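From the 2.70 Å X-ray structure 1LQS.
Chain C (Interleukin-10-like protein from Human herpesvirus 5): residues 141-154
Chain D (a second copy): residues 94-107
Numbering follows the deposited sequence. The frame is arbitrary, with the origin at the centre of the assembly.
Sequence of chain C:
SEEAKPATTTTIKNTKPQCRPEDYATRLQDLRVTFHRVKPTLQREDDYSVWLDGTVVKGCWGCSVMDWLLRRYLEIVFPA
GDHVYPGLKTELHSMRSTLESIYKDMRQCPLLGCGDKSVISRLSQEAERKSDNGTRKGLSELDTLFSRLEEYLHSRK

Chain C, residues 141-154: ELDTLFSRLEEYLH
Chain D 94-107: SMRSTLESIYKDMR

The two stretches are α-helices from two copies of the viral interleukin-10-like protein, running nearly parallel with a 15° angle between their N-to-C directions. Their axes approach no closer than 13.3 Å, and the space between them is spanned by apolar side chains from both helices; together they bury 380 Å² without a single hydrogen bond between the stretches. In chain C, Glu141(C) (phi/psi -106/18) occupies the N-cap position and the helix runs from Leu142(C) onward, with Leu145(C) N donating to Glu141(C) O at 2.8 Å. Chain D is helical from Ser94(D) to Arg107(D), continuing a helix that begins earlier. The register is set by three CA-to-CA spacings: Leu142(C) to Met95(D), 9.3 Å; Leu149(C) to Ile102(D), 10.0 Å; and Leu153(C) to Met106(D), 9.1 Å.

Along chain D, the contact begins at Met95(D), which points toward chain C in an m, t, m conformation. Its CE lies 3.8 Å from CD1 of Leu142(C), itself m, t, so that the thioether methyl meets a leucine methyl, an apolar pair. One turn later Leu99(D) (t, p) also points across. Its CD2 lies 4.2 Å from CD2 of Leu145(C), and its CD1 lies 4.2 Å from CD2 of Leu149(C); both leucines of chain C are likewise t, p. Leu99(D) thus touches residues one turn apart through its two methyls.

On the outward side of chain D, Glu100(D) (t, p) links to its own helix: its OE2 forms a salt bridge with Lys104(D) NZ at 3.5 Å, and its OE1 a longer one with Arg96(D) NH1 at 3.9 Å. These charges flank Glu100(D) at i-4 and i+4 and stay out of reach of chain C.

Ile102(D) (m, t) returns to the contact, its CG2 4.0 Å from Leu149(C) CD2, the same methyl that approaches Leu99(D). Tyr103(D) points away and takes no part. The row ends at Met106(D), the most extensively covered residue of the pair, with chi angles of -79°, 173° and 89°. Its CE reaches three residues: Leu149(C) CD1 at 3.9 Å, Tyr152(C) CE2 at 3.8 Å and Leu153(C) CD2 at 3.3 Å, the tightest contact between the stretches. Tyr152(C) (chi1 177°, chi2 79°) receives this methyl obliquely, whereas Leu153(C) (m, t) leaves its backbone sideways and brings its end nearer. With no hydrogen bond across the stretches, these contacts are those of buried apolar groups, where dispersion and the exclusion of water are the expected contributions.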

# COMPACT_ATOMS: atom_id res chain seq x y z
N GLU C 141 -22.12 11.56 -11.87
CA GLU C 141 -20.98 11.73 -10.98
C GLU C 141 -19.72 12.29 -11.63
O GLU C 141 -18.63 12.18 -11.06
CB GLU C 141 -20.67 10.42 -10.26
CG GLU C 141 -21.76 9.98 -9.32
CD GLU C 141 -21.28 8.92 -8.35
OE1 GLU C 141 -22.07 8.50 -7.47
OE2 GLU C 141 -20.11 8.50 -8.46
N LEU C 142 -19.85 12.89 -12.80
CA LEU C 142 -18.68 13.48 -13.43
C LEU C 142 -18.03 14.46 -12.45
O LEU C 142 -16.81 14.61 -12.45
CB LEU C 142 -19.07 14.21 -14.71
CG LEU C 142 -19.15 13.31 -15.95
CD1 LEU C 142 -19.63 14.11 -17.16
CD2 LEU C 142 -17.76 12.71 -16.22
N ASP C 143 -18.82 15.12 -11.61
CA ASP C 143 -18.24 16.05 -10.66
C ASP C 143 -17.35 15.31 -9.66
O ASP C 143 -16.22 15.72 -9.40
CB ASP C 143 -19.32 16.91 -9.96
CG ASP C 143 -20.38 16.09 -9.19
OD1 ASP C 143 -20.55 14.87 -9.44
OD2 ASP C 143 -21.07 16.71 -8.33
N THR C 144 -17.85 14.20 -9.12
CA THR C 144 -17.09 13.39 -8.17
C THR C 144 -15.85 12.83 -8.87
O THR C 144 -14.75 12.86 -8.33
CB THR C 144 -17.95 12.22 -7.63
OG1 THR C 144 -19.03 12.74 -6.84
CG2 THR C 144 -17.12 11.28 -6.78
N LEU C 145 -16.03 12.31 -10.08
CA LEU C 145 -14.91 11.77 -10.83
C LEU C 145 -13.78 12.81 -10.94
O LEU C 145 -12.62 12.50 -10.68
CB LEU C 145 -15.34 11.34 -12.22
CG LEU C 145 -14.15 10.94 -13.08
CD1 LEU C 145 -13.64 9.61 -12.59
CD2 LEU C 145 -14.53 10.86 -14.54
N PHE C 146 -14.12 14.05 -11.32
CA PHE C 146 -13.12 15.10 -11.46
C PHE C 146 -12.38 15.39 -10.16
O PHE C 146 -11.27 15.93 -10.19
CB PHE C 146 -13.75 16.41 -11.92
CG PHE C 146 -14.52 16.30 -13.18
CD1 PHE C 146 -14.17 15.35 -14.15
CD2 PHE C 146 -15.61 17.13 -13.42
CE1 PHE C 146 -14.90 15.24 -15.31
CE2 PHE C 146 -16.35 17.02 -14.58
CZ PHE C 146 -15.99 16.07 -15.53
N SER C 147 -13.00 15.08 -9.03
CA SER C 147 -12.35 15.31 -7.74
C SER C 147 -11.40 14.18 -7.45
O SER C 147 -10.25 14.39 -7.04
CB SER C 147 -13.39 15.41 -6.62
OG SER C 147 -14.06 16.65 -6.66
N ARG C 148 -11.87 12.96 -7.68
CA ARG C 148 -11.06 11.79 -7.45
C ARG C 148 -9.80 11.93 -8.29
O ARG C 148 -8.68 11.72 -7.79
CB ARG C 148 -11.85 10.56 -7.87
CG ARG C 148 -13.11 10.40 -7.07
CD ARG C 148 -12.80 10.20 -5.59
NE ARG C 148 -14.01 9.81 -4.87
CZ ARG C 148 -14.87 10.69 -4.37
NH1 ARG C 148 -15.97 10.28 -3.74
NH2 ARG C 148 -14.60 11.98 -4.48
N LEU C 149 -9.99 12.32 -9.55
CA LEU C 149 -8.88 12.50 -10.48
C LEU C 149 -7.91 13.57 -10.02
O LEU C 149 -6.71 13.34 -9.99
CB LEU C 149 -9.39 12.85 -11.88
CG LEU C 149 -8.27 13.26 -12.84
CD1 LEU C 149 -7.19 12.20 -12.82
CD2 LEU C 149 -8.81 13.43 -14.25
N GLU C 150 -8.40 14.75 -9.64
CA GLU C 150 -7.46 15.76 -9.21
C GLU C 150 -6.80 15.28 -7.94
O GLU C 150 -5.60 15.43 -7.77
CB GLU C 150 -8.13 17.12 -8.95
CG GLU C 150 -7.30 17.97 -8.00
CD GLU C 150 -7.59 19.44 -8.10
OE1 GLU C 150 -8.77 19.80 -8.31
OE2 GLU C 150 -6.63 20.23 -7.94
N GLU C 151 -7.59 14.73 -7.04
CA GLU C 151 -7.05 14.22 -5.80
C GLU C 151 -5.93 13.22 -6.12
O GLU C 151 -4.86 13.26 -5.51
CB GLU C 151 -8.15 13.54 -5.01
CG GLU C 151 -7.70 12.84 -3.74
CD GLU C 151 -8.63 11.70 -3.38
OE1 GLU C 151 -8.54 10.64 -4.05
OE2 GLU C 151 -9.45 11.89 -2.45
N TYR C 152 -6.19 12.33 -7.09
CA TYR C 152 -5.20 11.34 -7.51
C TYR C 152 -3.90 12.01 -7.97
O TYR C 152 -2.83 11.70 -7.45
CB TYR C 152 -5.75 10.46 -8.64
CG TYR C 152 -4.76 9.46 -9.17
CD1 TYR C 152 -4.50 8.27 -8.48
CD2 TYR C 152 -4.04 9.71 -10.33
CE1 TYR C 152 -3.55 7.37 -8.93
CE2 TYR C 152 -3.09 8.82 -10.79
CZ TYR C 152 -2.85 7.65 -10.08
OH TYR C 152 -1.88 6.77 -10.52
N LEU C 153 -3.98 12.91 -8.95
CA LEU C 153 -2.78 13.59 -9.43
C LEU C 153 -1.92 14.17 -8.30
O LEU C 153 -0.70 14.27 -8.43
CB LEU C 153 -3.16 14.72 -10.39
CG LEU C 153 -3.92 14.26 -11.63
CD1 LEU C 153 -4.44 15.46 -12.40
CD2 LEU C 153 -3.01 13.42 -12.50
N HIS C 154 -2.54 14.57 -7.20
CA HIS C 154 -1.78 15.13 -6.09
C HIS C 154 -1.19 14.07 -5.16
O HIS C 154 -0.27 14.35 -4.39
CB HIS C 154 -2.64 16.10 -5.27
CG HIS C 154 -2.76 17.48 -5.86
ND1 HIS C 154 -3.97 18.05 -6.19
CD2 HIS C 154 -1.81 18.38 -6.21
CE1 HIS C 154 -3.76 19.25 -6.71
NE2 HIS C 154 -2.46 19.47 -6.73
N SER D 94 -17.34 17.70 -25.50
CA SER D 94 -16.25 18.54 -24.99
C SER D 94 -15.58 17.86 -23.82
O SER D 94 -14.36 17.67 -23.82
CB SER D 94 -16.78 19.91 -24.55
OG SER D 94 -15.71 20.73 -24.10
N MET D 95 -16.37 17.50 -22.82
CA MET D 95 -15.85 16.84 -21.63
C MET D 95 -15.08 15.58 -22.00
O MET D 95 -13.94 15.39 -21.56
CB MET D 95 -16.99 16.53 -20.66
CG MET D 95 -17.60 17.80 -20.07
SD MET D 95 -18.87 17.56 -18.80
CE MET D 95 -20.17 16.81 -19.76
N ARG D 96 -15.67 14.72 -22.82
CA ARG D 96 -14.99 13.51 -23.23
C ARG D 96 -13.70 13.85 -23.99
O ARG D 96 -12.78 13.02 -24.07
CB ARG D 96 -15.89 12.65 -24.13
CG ARG D 96 -15.16 11.46 -24.77
CD ARG D 96 -16.14 10.36 -25.18
NE ARG D 96 -16.05 10.04 -26.60
CZ ARG D 96 -15.03 9.41 -27.17
NH1 ARG D 96 -13.98 9.04 -26.44
NH2 ARG D 96 -15.05 9.17 -28.47
N SER D 97 -13.62 15.06 -24.53
CA SER D 97 -12.44 15.46 -25.28
C SER D 97 -11.35 16.03 -24.37
O SER D 97 -10.15 15.84 -24.64
CB SER D 97 -12.82 16.48 -26.36
OG SER D 97 -11.71 16.76 -27.19
N THR D 98 -11.74 16.72 -23.31
CA THR D 98 -10.77 17.26 -22.36
C THR D 98 -10.26 16.09 -21.50
O THR D 98 -9.06 15.96 -21.23
CB THR D 98 -11.40 18.31 -21.43
OG1 THR D 98 -11.67 19.51 -22.18
CG2 THR D 98 -10.47 18.64 -20.26
N LEU D 99 -11.19 15.25 -21.08
CA LEU D 99 -10.85 14.10 -20.26
C LEU D 99 -9.82 13.25 -21.01
O LEU D 99 -8.92 12.67 -20.40
CB LEU D 99 -12.09 13.28 -19.96
CG LEU D 99 -11.92 12.27 -18.84
CD1 LEU D 99 -11.22 12.94 -17.67
CD2 LEU D 99 -13.28 11.75 -18.42
N GLU D 100 -9.99 13.21 -22.33
CA GLU D 100 -9.12 12.46 -23.24
C GLU D 100 -7.74 13.11 -23.35
O GLU D 100 -6.72 12.43 -23.37
CB GLU D 100 -9.75 12.40 -24.62
CG GLU D 100 -8.96 11.59 -25.62
CD GLU D 100 -9.12 10.10 -25.39
OE1 GLU D 100 -10.24 9.58 -25.61
OE2 GLU D 100 -8.13 9.46 -24.98
N SER D 101 -7.72 14.44 -23.44
CA SER D 101 -6.46 15.16 -23.53
C SER D 101 -5.69 14.81 -22.26
O SER D 101 -4.49 14.54 -22.30
CB SER D 101 -6.70 16.67 -23.61
OG SER D 101 -5.51 17.40 -23.90
N ILE D 102 -6.41 14.81 -21.14
CA ILE D 102 -5.84 14.50 -19.82
C ILE D 102 -5.27 13.07 -19.72
O ILE D 102 -4.19 12.87 -19.16
CB ILE D 102 -6.91 14.70 -18.70
CG1 ILE D 102 -7.26 16.19 -18.57
CG2 ILE D 102 -6.39 14.18 -17.38
CD1 ILE D 102 -8.35 16.49 -17.57
N TYR D 103 -5.99 12.10 -20.26
CA TYR D 103 -5.56 10.70 -20.19
C TYR D 103 -4.24 10.43 -20.90
O TYR D 103 -3.27 10.05 -20.26
CB TYR D 103 -6.66 9.78 -20.74
CG TYR D 103 -6.38 8.31 -20.58
CD1 TYR D 103 -6.08 7.78 -19.33
CD2 TYR D 103 -6.44 7.45 -21.67
CE1 TYR D 103 -5.86 6.42 -19.17
CE2 TYR D 103 -6.22 6.09 -21.52
CZ TYR D 103 -5.93 5.58 -20.27
OH TYR D 103 -5.69 4.23 -20.12
N LYS D 104 -4.20 10.62 -22.22
CA LYS D 104 -2.98 10.41 -23.00
C LYS D 104 -1.80 11.09 -22.32
O LYS D 104 -0.72 10.52 -22.19
CB LYS D 104 -3.10 11.00 -24.42
CG LYS D 104 -4.08 10.27 -25.35
CD LYS D 104 -3.81 10.62 -26.83
CE LYS D 104 -4.90 10.08 -27.78
NZ LYS D 104 -6.20 10.81 -27.60
N ASP D 105 -2.03 12.32 -21.88
CA ASP D 105 -1.01 13.11 -21.22
C ASP D 105 -0.45 12.42 -19.99
O ASP D 105 0.76 12.43 -19.77
CB ASP D 105 -1.59 14.47 -20.84
CG ASP D 105 -0.83 15.62 -21.47
OD1 ASP D 105 -1.31 16.77 -21.40
OD2 ASP D 105 0.26 15.36 -22.04
N MET D 106 -1.34 11.82 -19.18
CA MET D 106 -0.94 11.12 -17.96
C MET D 106 -0.12 9.87 -18.26
O MET D 106 0.59 9.36 -17.38
CB MET D 106 -2.17 10.70 -17.16
CG MET D 106 -2.81 11.80 -16.33
SD MET D 106 -4.38 11.27 -15.58
CE MET D 106 -3.83 10.60 -14.08
N ARG D 107 -0.21 9.36 -19.48
CA ARG D 107 0.55 8.18 -19.85
C ARG D 107 2.02 8.53 -20.07
O ARG D 107 2.91 7.78 -19.70
CB ARG D 107 -0.01 7.55 -21.11
CG ARG D 107 -1.44 7.13 -20.99
CD ARG D 107 -1.73 6.06 -22.01
NE ARG D 107 -0.84 4.91 -21.84
CZ ARG D 107 -0.98 3.75 -22.46
NH1 ARG D 107 -1.99 3.59 -23.32
NH2 ARG D 107 -0.12 2.76 -22.24